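Local structure of iron-regulated outer membrane protein (Neisseria meningitidis, 4B7O) at residues E450-L455 / T459-L464; Q63-R68 / G591-A596; Y125-I130 / P440-T445; R465-K470 / Y506-P511. The protein transports iron as a TonB-dependent transporter of the outer membrane, and probably serves as a receptor for siderophore uptake. One frame throughout, in Å; residues are numbered along the deposited sequence.

Contact 1 (E450-L455 / T459-L464)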
loop_
_atom_site.group_PDB
_atom_site.type_symbol
_atom_site.label_atom_id
_atom_site.label_comp_id
_atom_site.label_asym_id
_atom_site.label_seq_id
_atom_site.Cartn_x
_atom_site.Cartn_y
_atom_site.Cartn_z
ATOM N N GLU A 450 -25.965 -1.480 0.374
ATOM C CA GLU A 450 -25.639 -1.994 -0.936
ATOM C C GLU A 450 -26.495 -3.194 -1.217
ATOM O O GLU A 450 -26.635 -4.086 -0.364
ATOM C CB GLU A 450 -24.175 -2.421 -0.985
ATOM C CG GLU A 450 -23.647 -2.713 -2.376
ATOM C CD GLU A 450 -22.147 -3.030 -2.378
ATOM O OE1 GLU A 450 -21.785 -4.130 -1.874
ATOM O OE2 GLU A 450 -21.341 -2.184 -2.883
ATOM N N ALA A 451 -27.043 -3.242 -2.431
ATOM C CA ALA A 451 -27.934 -4.339 -2.808
ATOM C C ALA A 451 -27.305 -5.232 -3.877
ATOM O O ALA A 451 -26.736 -4.736 -4.837
ATOM C CB ALA A 451 -29.279 -3.779 -3.285
ATOM N N ILE A 452 -27.419 -6.539 -3.723
ATOM C CA ILE A 452 -26.863 -7.388 -4.712
ATOM C C ILE A 452 -27.945 -8.350 -5.087
ATOM O O ILE A 452 -28.435 -9.104 -4.224
ATOM C CB ILE A 452 -25.615 -8.125 -4.180
ATOM C CG1 ILE A 452 -24.539 -7.092 -3.832
ATOM C CG2 ILE A 452 -25.055 -9.138 -5.171
ATOM C CD1 ILE A 452 -23.628 -7.599 -2.773
ATOM N N HIS A 453 -28.290 -8.314 -6.379
ATOM C CA HIS A 453 -29.350 -9.142 -6.969
ATOM C C HIS A 453 -28.858 -9.953 -8.123
ATOM O O HIS A 453 -28.390 -9.398 -9.143
ATOM C CB HIS A 453 -30.516 -8.253 -7.421
ATOM C CG HIS A 453 -31.715 -9.044 -7.905
ATOM N ND1 HIS A 453 -32.064 -10.243 -7.370
ATOM C CD2 HIS A 453 -32.624 -8.791 -8.916
ATOM C CE1 HIS A 453 -33.146 -10.711 -7.998
ATOM N NE2 HIS A 453 -33.485 -9.820 -8.943
ATOM N N GLU A 454 -28.978 -11.263 -8.007
ATOM C CA GLU A 454 -28.546 -12.147 -9.049
ATOM C C GLU A 454 -29.700 -12.977 -9.679
ATOM O O GLU A 454 -30.526 -13.554 -8.941
ATOM C CB GLU A 454 -27.507 -13.106 -8.469
ATOM C CG GLU A 454 -26.594 -13.798 -9.489
ATOM C CD GLU A 454 -27.126 -15.150 -9.948
ATOM O OE1 GLU A 454 -27.797 -15.801 -9.098
ATOM O OE2 GLU A 454 -26.903 -15.573 -11.143
ATOM N N LEU A 455 -29.707 -13.096 -11.020
ATOM C CA LEU A 455 -30.620 -14.023 -11.731
ATOM C C LEU A 455 -30.018 -14.657 -12.979
ATOM O O LEU A 455 -29.736 -13.956 -13.929
ATOM C CB LEU A 455 -31.941 -13.302 -12.102
ATOM C CG LEU A 455 -33.092 -14.182 -12.683
ATOM C CD1 LEU A 455 -33.439 -15.391 -11.797
ATOM C CD2 LEU A 455 -34.317 -13.312 -12.964
ATOM N N THR A 459 -25.641 -10.375 -12.564
ATOM C CA THR A 459 -25.531 -9.844 -11.186
ATOM C C THR A 459 -25.513 -8.348 -11.182
ATOM O O THR A 459 -24.701 -7.723 -11.866
ATOM C CB THR A 459 -24.341 -10.390 -10.387
ATOM O OG1 THR A 459 -24.288 -11.812 -10.517
ATOM C CG2 THR A 459 -24.557 -10.117 -8.928
ATOM N N LEU A 460 -26.420 -7.744 -10.445
ATOM C CA LEU A 460 -26.471 -6.300 -10.431
ATOM C C LEU A 460 -26.195 -5.951 -8.979
ATOM O O LEU A 460 -26.640 -6.662 -8.062
ATOM C CB LEU A 460 -27.860 -5.864 -10.780
ATOM C CG LEU A 460 -28.200 -4.428 -11.140
ATOM C CD1 LEU A 460 -29.249 -3.824 -10.262
ATOM C CD2 LEU A 460 -27.025 -3.470 -11.348
ATOM N N THR A 461 -25.465 -4.857 -8.793
ATOM C CA THR A 461 -25.011 -4.389 -7.501
ATOM C C THR A 461 -25.249 -2.883 -7.455
ATOM O O THR A 461 -24.787 -2.156 -8.343
ATOM C CB THR A 461 -23.499 -4.700 -7.369
ATOM O OG1 THR A 461 -23.308 -6.119 -7.435
ATOM C CG2 THR A 461 -22.935 -4.185 -6.070
ATOM N N GLY A 462 -25.995 -2.398 -6.476
ATOM C CA GLY A 462 -26.205 -0.942 -6.401
ATOM C C GLY A 462 -25.920 -0.570 -4.955
ATOM O O GLY A 462 -26.165 -1.364 -4.026
ATOM N N GLY A 463 -25.406 0.617 -4.723
ATOM C CA GLY A 463 -25.178 0.933 -3.334
ATOM C C GLY A 463 -25.006 2.375 -3.075
ATOM O O GLY A 463 -24.758 3.152 -4.015
ATOM N N LEU A 464 -25.094 2.749 -1.806
ATOM C CA LEU A 464 -24.945 4.173 -1.468
ATOM C C LEU A 464 -24.120 4.271 -0.193
ATOM O O LEU A 464 -24.273 3.426 0.691
ATOM C CB LEU A 464 -26.329 4.797 -1.236
ATOM C CG LEU A 464 -26.526 6.308 -1.098
ATOM C CD1 LEU A 464 -25.806 7.100 -2.204
ATOM C CD2 LEU A 464 -28.028 6.624 -1.119
#

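Contact 2 (Q63-R68 / G591-A596)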
loop_
_atom_site.group_PDB
_atom_site.type_symbol
_atom_site.label_atom_id
_atom_site.label_comp_id
_atom_site.label_asym_id
_atom_site.label_seq_id
_atom_site.Cartn_x
_atom_site.Cartn_y
_atom_site.Cartn_z
ATOM N N GLN A 63 -14.278 -9.019 -12.287
ATOM C CA GLN A 63 -14.365 -7.615 -12.716
ATOM C C GLN A 63 -13.223 -7.216 -13.623
ATOM O O GLN A 63 -12.788 -6.066 -13.633
ATOM C CB GLN A 63 -14.518 -6.644 -11.561
ATOM C CG GLN A 63 -15.767 -6.882 -10.727
ATOM C CD GLN A 63 -16.010 -5.790 -9.654
ATOM O OE1 GLN A 63 -16.213 -6.097 -8.470
ATOM N NE2 GLN A 63 -15.998 -4.528 -10.073
ATOM N N GLY A 64 -12.793 -8.154 -14.451
ATOM C CA GLY A 64 -11.687 -7.857 -15.279
ATOM C C GLY A 64 -10.421 -7.917 -14.424
ATOM O O GLY A 64 -10.151 -8.904 -13.736
ATOM N N SER A 65 -9.643 -6.856 -14.508
ATOM C CA SER A 65 -8.422 -6.725 -13.760
ATOM C C SER A 65 -8.686 -5.826 -12.541
ATOM O O SER A 65 -7.772 -5.566 -11.753
ATOM C CB SER A 65 -7.339 -6.107 -14.654
ATOM O OG SER A 65 -6.046 -6.491 -14.217
ATOM N N LYS A 66 -9.930 -5.350 -12.403
ATOM C CA LYS A 66 -10.302 -4.438 -11.333
ATOM C C LYS A 66 -9.998 -4.979 -9.935
ATOM O O LYS A 66 -9.597 -4.214 -9.080
ATOM C CB LYS A 66 -11.762 -4.051 -11.417
ATOM C CG LYS A 66 -12.175 -3.066 -10.360
ATOM C CD LYS A 66 -13.634 -2.630 -10.503
ATOM C CE LYS A 66 -13.971 -1.596 -9.446
ATOM N NZ LYS A 66 -13.205 -0.347 -9.751
ATOM N N ILE A 67 -10.156 -6.287 -9.740
ATOM C CA ILE A 67 -10.065 -6.887 -8.452
ATOM C C ILE A 67 -9.375 -8.199 -8.610
ATOM O O ILE A 67 -9.903 -9.078 -9.255
ATOM C CB ILE A 67 -11.467 -7.078 -7.855
ATOM C CG1 ILE A 67 -11.910 -5.753 -7.224
ATOM C CG2 ILE A 67 -11.461 -8.140 -6.766
ATOM C CD1 ILE A 67 -13.391 -5.545 -7.213
ATOM N N ARG A 68 -8.165 -8.328 -8.069
ATOM C CA ARG A 68 -7.439 -9.583 -8.150
ATOM C C ARG A 68 -7.277 -10.084 -6.733
ATOM O O ARG A 68 -6.561 -9.496 -5.911
ATOM C CB ARG A 68 -6.123 -9.400 -8.874
ATOM C CG ARG A 68 -6.296 -8.863 -10.310
ATOM C CD ARG A 68 -5.038 -8.877 -11.187
ATOM N NE ARG A 68 -4.517 -10.226 -11.497
ATOM C CZ ARG A 68 -3.316 -10.695 -11.115
ATOM N NH1 ARG A 68 -2.461 -9.947 -10.396
ATOM N NH2 ARG A 68 -2.947 -11.923 -11.460
ATOM N N GLY A 591 -6.997 4.200 -18.791
ATOM C CA GLY A 591 -5.980 3.200 -19.149
ATOM C C GLY A 591 -6.506 1.815 -19.168
ATOM O O GLY A 591 -7.737 1.606 -19.085
ATOM N N TYR A 592 -5.598 0.843 -19.278
ATOM C CA TYR A 592 -6.051 -0.528 -19.412
ATOM C C TYR A 592 -5.023 -1.470 -18.871
ATOM O O TYR A 592 -3.858 -1.078 -18.655
ATOM C CB TYR A 592 -6.282 -0.846 -20.924
ATOM C CG TYR A 592 -5.028 -0.686 -21.735
ATOM C CD1 TYR A 592 -4.064 -1.710 -21.752
ATOM C CD2 TYR A 592 -4.760 0.489 -22.423
ATOM C CE1 TYR A 592 -2.884 -1.597 -22.456
ATOM C CE2 TYR A 592 -3.578 0.609 -23.177
ATOM C CZ TYR A 592 -2.654 -0.440 -23.155
ATOM O OH TYR A 592 -1.495 -0.326 -23.843
ATOM N N GLU A 593 -5.451 -2.720 -18.709
ATOM C CA GLU A 593 -4.564 -3.801 -18.348
ATOM C C GLU A 593 -5.125 -5.122 -18.931
ATOM O O GLU A 593 -6.329 -5.300 -19.007
ATOM C CB GLU A 593 -4.426 -3.904 -16.833
ATOM C CG GLU A 593 -5.717 -3.641 -16.124
ATOM C CD GLU A 593 -5.597 -2.790 -14.854
ATOM O OE1 GLU A 593 -5.108 -1.621 -14.866
ATOM O OE2 GLU A 593 -6.069 -3.294 -13.823
ATOM N N LEU A 594 -4.236 -5.994 -19.383
ATOM C CA LEU A 594 -4.607 -7.252 -19.918
ATOM C C LEU A 594 -3.699 -8.220 -19.256
ATOM O O LEU A 594 -2.538 -7.902 -19.003
ATOM C CB LEU A 594 -4.356 -7.313 -21.435
ATOM C CG LEU A 594 -5.195 -6.375 -22.307
ATOM C CD1 LEU A 594 -4.492 -5.861 -23.549
ATOM C CD2 LEU A 594 -6.501 -6.991 -22.737
ATOM N N GLY A 595 -4.208 -9.419 -19.019
ATOM C CA GLY A 595 -3.422 -10.498 -18.463
ATOM C C GLY A 595 -3.908 -11.750 -19.141
ATOM O O GLY A 595 -5.085 -11.849 -19.443
ATOM N N ALA A 596 -3.019 -12.697 -19.410
ATOM C CA ALA A 596 -3.410 -13.963 -19.993
ATOM C C ALA A 596 -2.518 -15.038 -19.368
ATOM O O ALA A 596 -1.428 -14.734 -18.885
ATOM C CB ALA A 596 -3.242 -13.909 -21.509
#

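Contact 3 (Y125-I130 / P440-T445)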
loop_
_atom_site.group_PDB
_atom_site.type_symbol
_atom_site.label_atom_id
_atom_site.label_comp_id
_atom_site.label_asym_id
_atom_site.label_seq_id
_atom_site.Cartn_x
_atom_site.Cartn_y
_atom_site.Cartn_z
ATOM N N TYR A 125 -6.187 0.551 8.391
ATOM C CA TYR A 125 -5.298 1.327 7.582
ATOM C C TYR A 125 -5.514 2.797 7.936
ATOM O O TYR A 125 -6.571 3.219 8.366
ATOM C CB TYR A 125 -5.641 1.101 6.090
ATOM C CG TYR A 125 -7.156 1.279 5.753
ATOM C CD1 TYR A 125 -8.045 0.221 5.859
ATOM C CD2 TYR A 125 -7.658 2.490 5.326
ATOM C CE1 TYR A 125 -9.408 0.368 5.580
ATOM C CE2 TYR A 125 -9.006 2.642 5.017
ATOM C CZ TYR A 125 -9.864 1.568 5.153
ATOM O OH TYR A 125 -11.182 1.714 4.849
ATOM N N SER A 126 -4.529 3.593 7.629
ATOM C CA SER A 126 -4.492 4.967 8.036
ATOM C C SER A 126 -4.074 5.680 6.784
ATOM O O SER A 126 -3.462 5.085 5.924
ATOM C CB SER A 126 -3.373 5.096 9.087
ATOM O OG SER A 126 -2.885 6.394 9.157
ATOM N N ASP A 127 -4.384 6.958 6.672
ATOM C CA ASP A 127 -4.056 7.630 5.452
ATOM C C ASP A 127 -3.091 8.766 5.670
ATOM O O ASP A 127 -2.679 9.445 4.717
ATOM C CB ASP A 127 -5.346 8.041 4.715
ATOM C CG ASP A 127 -6.106 9.150 5.403
ATOM O OD1 ASP A 127 -5.968 9.309 6.634
ATOM O OD2 ASP A 127 -6.870 9.841 4.692
ATOM N N SER A 128 -2.676 8.942 6.915
ATOM C CA SER A 128 -1.653 9.957 7.208
ATOM C C SER A 128 -0.249 9.431 6.952
ATOM O O SER A 128 -0.038 8.231 6.791
ATOM C CB SER A 128 -1.797 10.518 8.622
ATOM O OG SER A 128 -3.163 10.903 8.833
ATOM N N GLN A 129 0.695 10.343 6.829
ATOM C CA GLN A 129 2.052 9.934 6.616
ATOM C C GLN A 129 3.038 10.603 7.595
ATOM O O GLN A 129 2.718 11.608 8.221
ATOM C CB GLN A 129 2.414 10.277 5.197
ATOM C CG GLN A 129 2.628 11.748 4.989
ATOM C CD GLN A 129 3.005 12.040 3.579
ATOM O OE1 GLN A 129 3.641 11.227 2.915
ATOM N NE2 GLN A 129 2.579 13.177 3.091
ATOM N N ILE A 130 4.231 10.024 7.701
ATOM C CA ILE A 130 5.400 10.645 8.335
ATOM C C ILE A 130 6.014 11.882 7.605
ATOM O O ILE A 130 6.131 12.918 8.198
ATOM C CB ILE A 130 6.462 9.562 8.641
ATOM C CG1 ILE A 130 5.860 8.560 9.640
ATOM C CG2 ILE A 130 7.736 10.190 9.225
ATOM C CD1 ILE A 130 6.620 7.270 9.682
ATOM N N PRO A 440 -3.130 17.484 15.870
ATOM C CA PRO A 440 -4.086 17.413 14.773
ATOM C C PRO A 440 -4.779 16.092 14.804
ATOM O O PRO A 440 -4.168 15.091 15.215
ATOM C CB PRO A 440 -3.218 17.519 13.532
ATOM C CG PRO A 440 -1.876 17.986 14.032
ATOM C CD PRO A 440 -1.760 17.349 15.383
ATOM N N THR A 441 -6.073 16.101 14.477
ATOM C CA THR A 441 -6.834 14.866 14.399
ATOM C C THR A 441 -7.824 14.845 13.205
ATOM O O THR A 441 -8.083 15.862 12.560
ATOM C CB THR A 441 -7.630 14.611 15.681
ATOM O OG1 THR A 441 -8.706 15.530 15.716
ATOM C CG2 THR A 441 -6.783 14.792 16.918
ATOM N N LYS A 442 -8.396 13.677 12.942
ATOM C CA LYS A 442 -9.330 13.514 11.816
ATOM C C LYS A 442 -10.213 12.353 12.138
ATOM O O LYS A 442 -9.716 11.275 12.492
ATOM C CB LYS A 442 -8.618 13.271 10.498
ATOM C CG LYS A 442 -9.586 13.346 9.321
ATOM C CD LYS A 442 -8.851 13.353 8.001
ATOM C CE LYS A 442 -8.640 11.932 7.519
ATOM N NZ LYS A 442 -7.909 11.985 6.224
ATOM N N THR A 443 -11.520 12.595 12.119
ATOM C CA THR A 443 -12.492 11.516 12.275
ATOM C C THR A 443 -13.155 11.267 10.910
ATOM O O THR A 443 -13.527 12.214 10.238
ATOM C CB THR A 443 -13.572 11.922 13.279
ATOM O OG1 THR A 443 -12.948 12.208 14.527
ATOM C CG2 THR A 443 -14.601 10.829 13.471
ATOM N N ASP A 444 -13.243 10.011 10.486
ATOM C CA ASP A 444 -13.980 9.662 9.263
ATOM C C ASP A 444 -15.065 8.710 9.679
ATOM O O ASP A 444 -14.821 7.785 10.470
ATOM C CB ASP A 444 -13.116 9.049 8.182
ATOM C CG ASP A 444 -12.200 10.054 7.507
ATOM O OD1 ASP A 444 -12.691 11.030 6.908
ATOM O OD2 ASP A 444 -10.956 9.860 7.530
ATOM N N THR A 445 -16.281 9.028 9.210
ATOM C CA THR A 445 -17.509 8.277 9.514
ATOM C C THR A 445 -18.295 7.907 8.215
ATOM O O THR A 445 -18.558 8.752 7.347
ATOM C CB THR A 445 -18.424 9.084 10.474
ATOM O OG1 THR A 445 -17.636 10.063 11.169
ATOM C CG2 THR A 445 -19.047 8.163 11.482
#

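Contact 4 (R465-K470 / Y506-P511)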
loop_
_atom_site.group_PDB
_atom_site.type_symbol
_atom_site.label_atom_id
_atom_site.label_comp_id
_atom_site.label_asym_id
_atom_site.label_seq_id
_atom_site.Cartn_x
_atom_site.Cartn_y
_atom_site.Cartn_z
ATOM N N ARG A 465 -23.264 5.294 -0.115
ATOM C CA ARG A 465 -22.500 5.581 1.087
ATOM C C ARG A 465 -22.724 6.984 1.514
ATOM O O ARG A 465 -22.750 7.890 0.691
ATOM C CB ARG A 465 -20.983 5.507 0.854
ATOM C CG ARG A 465 -20.459 4.130 0.799
ATOM C CD ARG A 465 -18.939 4.203 0.610
ATOM N NE ARG A 465 -18.285 4.714 1.823
ATOM C CZ ARG A 465 -18.122 4.001 2.928
ATOM N NH1 ARG A 465 -18.509 2.709 3.001
ATOM N NH2 ARG A 465 -17.553 4.591 3.969
ATOM N N TYR A 466 -22.752 7.155 2.827
ATOM C CA TYR A 466 -22.716 8.445 3.438
ATOM C C TYR A 466 -21.343 8.597 4.100
ATOM O O TYR A 466 -21.026 7.857 5.000
ATOM C CB TYR A 466 -23.853 8.520 4.474
ATOM C CG TYR A 466 -23.888 9.866 5.080
ATOM C CD1 TYR A 466 -24.078 10.986 4.270
ATOM C CD2 TYR A 466 -23.616 10.052 6.437
ATOM C CE1 TYR A 466 -24.051 12.251 4.793
ATOM C CE2 TYR A 466 -23.582 11.332 6.980
ATOM C CZ TYR A 466 -23.801 12.420 6.150
ATOM O OH TYR A 466 -23.785 13.690 6.659
ATOM N N ASP A 467 -20.521 9.526 3.634
ATOM C CA ASP A 467 -19.154 9.675 4.130
ATOM C C ASP A 467 -19.043 11.028 4.788
ATOM O O ASP A 467 -19.309 12.041 4.127
ATOM C CB ASP A 467 -18.142 9.632 2.979
ATOM C CG ASP A 467 -17.684 8.201 2.621
ATOM O OD1 ASP A 467 -18.339 7.547 1.764
ATOM O OD2 ASP A 467 -16.629 7.751 3.153
ATOM N N ARG A 468 -18.693 11.052 6.083
ATOM C CA ARG A 468 -18.559 12.307 6.842
ATOM C C ARG A 468 -17.144 12.441 7.423
ATOM O O ARG A 468 -16.652 11.519 8.107
ATOM C CB ARG A 468 -19.595 12.344 7.975
ATOM C CG ARG A 468 -19.555 13.633 8.785
ATOM C CD ARG A 468 -20.930 14.122 9.241
ATOM N NE ARG A 468 -20.790 15.355 10.046
ATOM C CZ ARG A 468 -20.796 16.604 9.571
ATOM N NH1 ARG A 468 -20.973 16.840 8.271
ATOM N NH2 ARG A 468 -20.630 17.633 10.401
ATOM N N PHE A 469 -16.495 13.570 7.176
ATOM C CA PHE A 469 -15.268 13.822 7.904
ATOM C C PHE A 469 -15.240 15.035 8.851
ATOM O O PHE A 469 -15.999 16.005 8.668
ATOM C CB PHE A 469 -14.092 13.844 6.953
ATOM C CG PHE A 469 -13.903 15.133 6.243
ATOM C CD1 PHE A 469 -13.204 16.182 6.863
ATOM C CD2 PHE A 469 -14.350 15.297 4.939
ATOM C CE1 PHE A 469 -12.972 17.383 6.215
ATOM C CE2 PHE A 469 -14.108 16.496 4.265
ATOM C CZ PHE A 469 -13.431 17.536 4.902
ATOM N N LYS A 470 -14.332 14.998 9.835
ATOM C CA LYS A 470 -14.036 16.198 10.699
ATOM C C LYS A 470 -12.537 16.330 10.866
ATOM O O LYS A 470 -11.875 15.424 11.347
ATOM C CB LYS A 470 -14.683 16.061 12.082
ATOM C CG LYS A 470 -14.963 17.431 12.732
ATOM C CD LYS A 470 -14.511 17.680 14.180
ATOM C CE LYS A 470 -15.405 17.003 15.217
ATOM N NZ LYS A 470 -14.881 15.623 15.560
ATOM N N TYR A 506 -18.982 6.243 -7.369
ATOM C CA TYR A 506 -18.502 7.401 -6.681
ATOM C C TYR A 506 -17.877 6.986 -5.355
ATOM O O TYR A 506 -18.323 5.993 -4.685
ATOM C CB TYR A 506 -19.682 8.332 -6.364
ATOM C CG TYR A 506 -20.065 9.166 -7.546
ATOM C CD1 TYR A 506 -19.408 10.347 -7.801
ATOM C CD2 TYR A 506 -21.045 8.726 -8.459
ATOM C CE1 TYR A 506 -19.721 11.113 -8.911
ATOM C CE2 TYR A 506 -21.375 9.487 -9.555
ATOM C CZ TYR A 506 -20.730 10.672 -9.773
ATOM O OH TYR A 506 -21.057 11.428 -10.866
ATOM N N ALA A 507 -16.832 7.728 -4.975
ATOM C CA ALA A 507 -16.234 7.597 -3.605
ATOM C C ALA A 507 -15.535 8.875 -3.223
ATOM O O ALA A 507 -15.076 9.661 -4.099
ATOM C CB ALA A 507 -15.285 6.363 -3.500
ATOM N N SER A 508 -15.472 9.126 -1.914
ATOM C CA SER A 508 -14.772 10.342 -1.452
ATOM C C SER A 508 -13.652 10.020 -0.485
ATOM O O SER A 508 -13.709 9.035 0.240
ATOM C CB SER A 508 -15.719 11.374 -0.838
ATOM O OG SER A 508 -16.615 10.697 0.025
ATOM N N ARG A 509 -12.644 10.866 -0.490
ATOM C CA ARG A 509 -11.556 10.786 0.454
ATOM C C ARG A 509 -11.358 12.154 1.108
ATOM O O ARG A 509 -11.213 13.149 0.412
ATOM C CB ARG A 509 -10.314 10.417 -0.292
ATOM C CG ARG A 509 -9.293 9.675 0.532
ATOM C CD ARG A 509 -8.347 8.987 -0.432
ATOM N NE ARG A 509 -7.084 8.655 0.177
ATOM C CZ ARG A 509 -6.867 7.534 0.816
ATOM N NH1 ARG A 509 -7.827 6.633 0.895
ATOM N NH2 ARG A 509 -5.674 7.302 1.343
ATOM N N SER A 510 -11.387 12.175 2.440
ATOM C CA SER A 510 -11.092 13.368 3.265
ATOM C C SER A 510 -9.668 13.825 3.197
ATOM O O SER A 510 -8.764 13.022 3.011
ATOM C CB SER A 510 -11.368 13.035 4.738
ATOM O OG SER A 510 -10.708 11.839 5.152
ATOM N N PRO A 511 -9.439 15.135 3.352
ATOM C CA PRO A 511 -8.085 15.710 3.227
ATOM C C PRO A 511 -7.162 14.985 4.164
ATOM O O PRO A 511 -7.588 14.630 5.258
ATOM C CB PRO A 511 -8.257 17.124 3.758
ATOM C CG PRO A 511 -9.725 17.386 3.839
ATOM C CD PRO A 511 -10.474 16.176 3.431
#

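Contact 1 (E450-L455 / T459-L464)
Glu450 reaches across to the backbone and side chain of strand 459-464. Its CB passes Gly462 O at 3.8 Å and its CG comes closer still, 3.3 Å from that same Gly462 O. With CG anti to the backbone N (chi1 -168°) and the chain extended, CD runs on past the methyl of Thr461, 3.9 Å from CG2. At the tip, OE1 and OE2 take weak hydrogen bonds from Ser157 and Ser155, on a loop of the plug. Gly463 faces Glu450 without a side chain, which lets the two CA atoms come within 3.8 Å.

Further along the same face, Ile452 and Thr461 lie side by side, Ile452 CG1 being 3.9 Å from Thr461 OG1, while Ile452 CG2 meets the CG2 methyl of Thr459. Glu454 carries its CG anti to the backbone N (chi1 -160°), 3.2 Å from Thr459 OG1; the bend at chi2 then turns the carboxylate, whose OE2 takes a hydrogen bond from Gly457 N in the turn. Ala451 with Gly462 and His453 with Leu460 are the hydrogen-bonded pairs, each closed by two N-H...O bonds. This is an antiparallel beta hairpin with a tight turn, as found at the periplasmic end of TonB-dependent transporter barrels.

Contact 2 (Q63-R68 / G591-A596)
Ser65 of the plug meets Glu593 on the inner wall of the beta-barrel, the plug-in-barrel arrangement of TonB-dependent transporters. Ser65 stands at the third position of a type II' beta turn, Gln63 to Lys66, which Lys66 N closes on Gln63 O.

The polar link is slight: Ser65 OG gives a weak hydrogen bond to Glu593 OE2 at 3.2 Å. Charge carries more of the load. Glu593 OE2 also forms salt bridges with Lys151 and Arg110, so the barrel carboxylate draws two plug cations and a plug hydroxyl to one oxygen. These would be expected to keep the glutamate ionised in its buried setting. Lys151 NZ in addition donates to Ser65 O, so one ammonium group ties both partners of the contact, and Ser65 N is hydrogen-bonded to Ser556 OG of the adjacent strand 551-567.

Packing is tight for so small an interface. The bend of Glu593 at chi2 turns OE2 toward the hydroxyl. Closer to the strand, CG between the backbone N and carbonyl carbon (chi1 38°) lays the methylene alongside the serine: Glu593 CG is 3.3 Å from Ser65 CB and 3.4 Å from Ser65 OG.

Contact 3 (Y125-I130 / P440-T445)
The carboxylate of Asp127 takes the ammonium group of Lys442 on its syn side, with the shorter bond from Lys442 NZ to Asp127 OD2 at 2.8 Å. Asp127 OD1 lies 3.3 Å from the same Lys442 NZ, a weak second prong, so the lysine forks unevenly across the two oxygens. A second flat group, the Asp444 carboxylate, stands two residues along the strand from the lysine; its OD2 is 3.9 Å from Lys442 NZ, a long salt bridge. The three side chains make a buried network in which one lysine serves two acids. Asp127 OD2 and Asp444 OD2 are 5.0 Å apart, and the positive charge of Lys442 probably eases their repulsion.

The network pins a plug loop, which follows strand 118-121, to the start of barrel strand 441-455. Asp127 and Lys442 approach from opposite directions, one out of the plug and the other in from the wall. Lys442 starts with CG anti to the backbone N (chi1 -170°) and turns at chi3 (89°), a bend that swings CE and NZ onto the acid. Arg385 forms a salt bridge with Asp444 OD2 and holds Asp127 OD1 only in a long, weak ion pair. Gln387 NE2 also donates to Asp127 OD1, and Lys442 NZ has a further acceptor in the carbonyl O of Pro511.

Contact 4 (R465-K470 / Y506-P511)
Two barrel strands that are not direct partners meet here on the inner side of the wall: Phe469 and Asp467 of strand 458-472 lean across the intervening strand 478-493 toward Ser508, Ser510 and Pro511, where the chain runs off the end of strand 498-509.

The largest part is the Phe469 ring. With CG between the backbone N and the carbonyl carbon (chi1 82°), the ring is placed against Ser510 and Pro511, and the side chains of Phe469 and Pro511 cross at about a right angle. Pro511 CD comes over one face in a CH-pi contact, 3.8 Å from the ring centroid and 22° off the normal, displaced toward the rim so that Phe469 CZ is the ring atom nearest Pro511 CD, at 3.6 Å. Ser510 CA covers the same face nearer the root, and Ser510 CB packs 3.6 Å from Phe469 CB. The hydroxyl of Ser510 is bonded to Asp444.

At the other end Ser508 OG rests against Asp467 CB at 3.5 Å without bonding to the acid. Asn485 ND2 joins them instead, bonded to Ser508 OG and weakly to Asp467 OD1. Two residues back on the same strand, Arg465 steadies the carboxylate: its NE reaches Asp467 OD1 at 2.8 Å from the syn side, somewhat out of both group planes, and NH2 gives a weak bond to Asp467 OD2.

Arg465 also bonds to Ala156 O of the plug, while strands 441-455 and 478-493 flank strand 458-472 in the wall and Ala534, just ahead of strand 535-547, touches both Phe469 and Ser508.

From the N terminus, contact 2 opens first, at residues 63-68, and closes last, at 591-596, so the other three all fall within its span. Contact 3 opens next, in the plug loop 125-130, and closes when the chain enters strand 441-455. Further along that strand contact 1 opens and closes across the short turn of one long hairpin. Its second strand continues directly into contact 4, which closes at 506-511; contacts 3, 1 and 4 are thus in series and none cross. Contacts 2 and 3 tie plug to barrel on opposite sides of the chain's centre, about 30 Å apart between centres. Contacts 1 and 4 join strands of the wall, and contacts 3 and 4 touch each other.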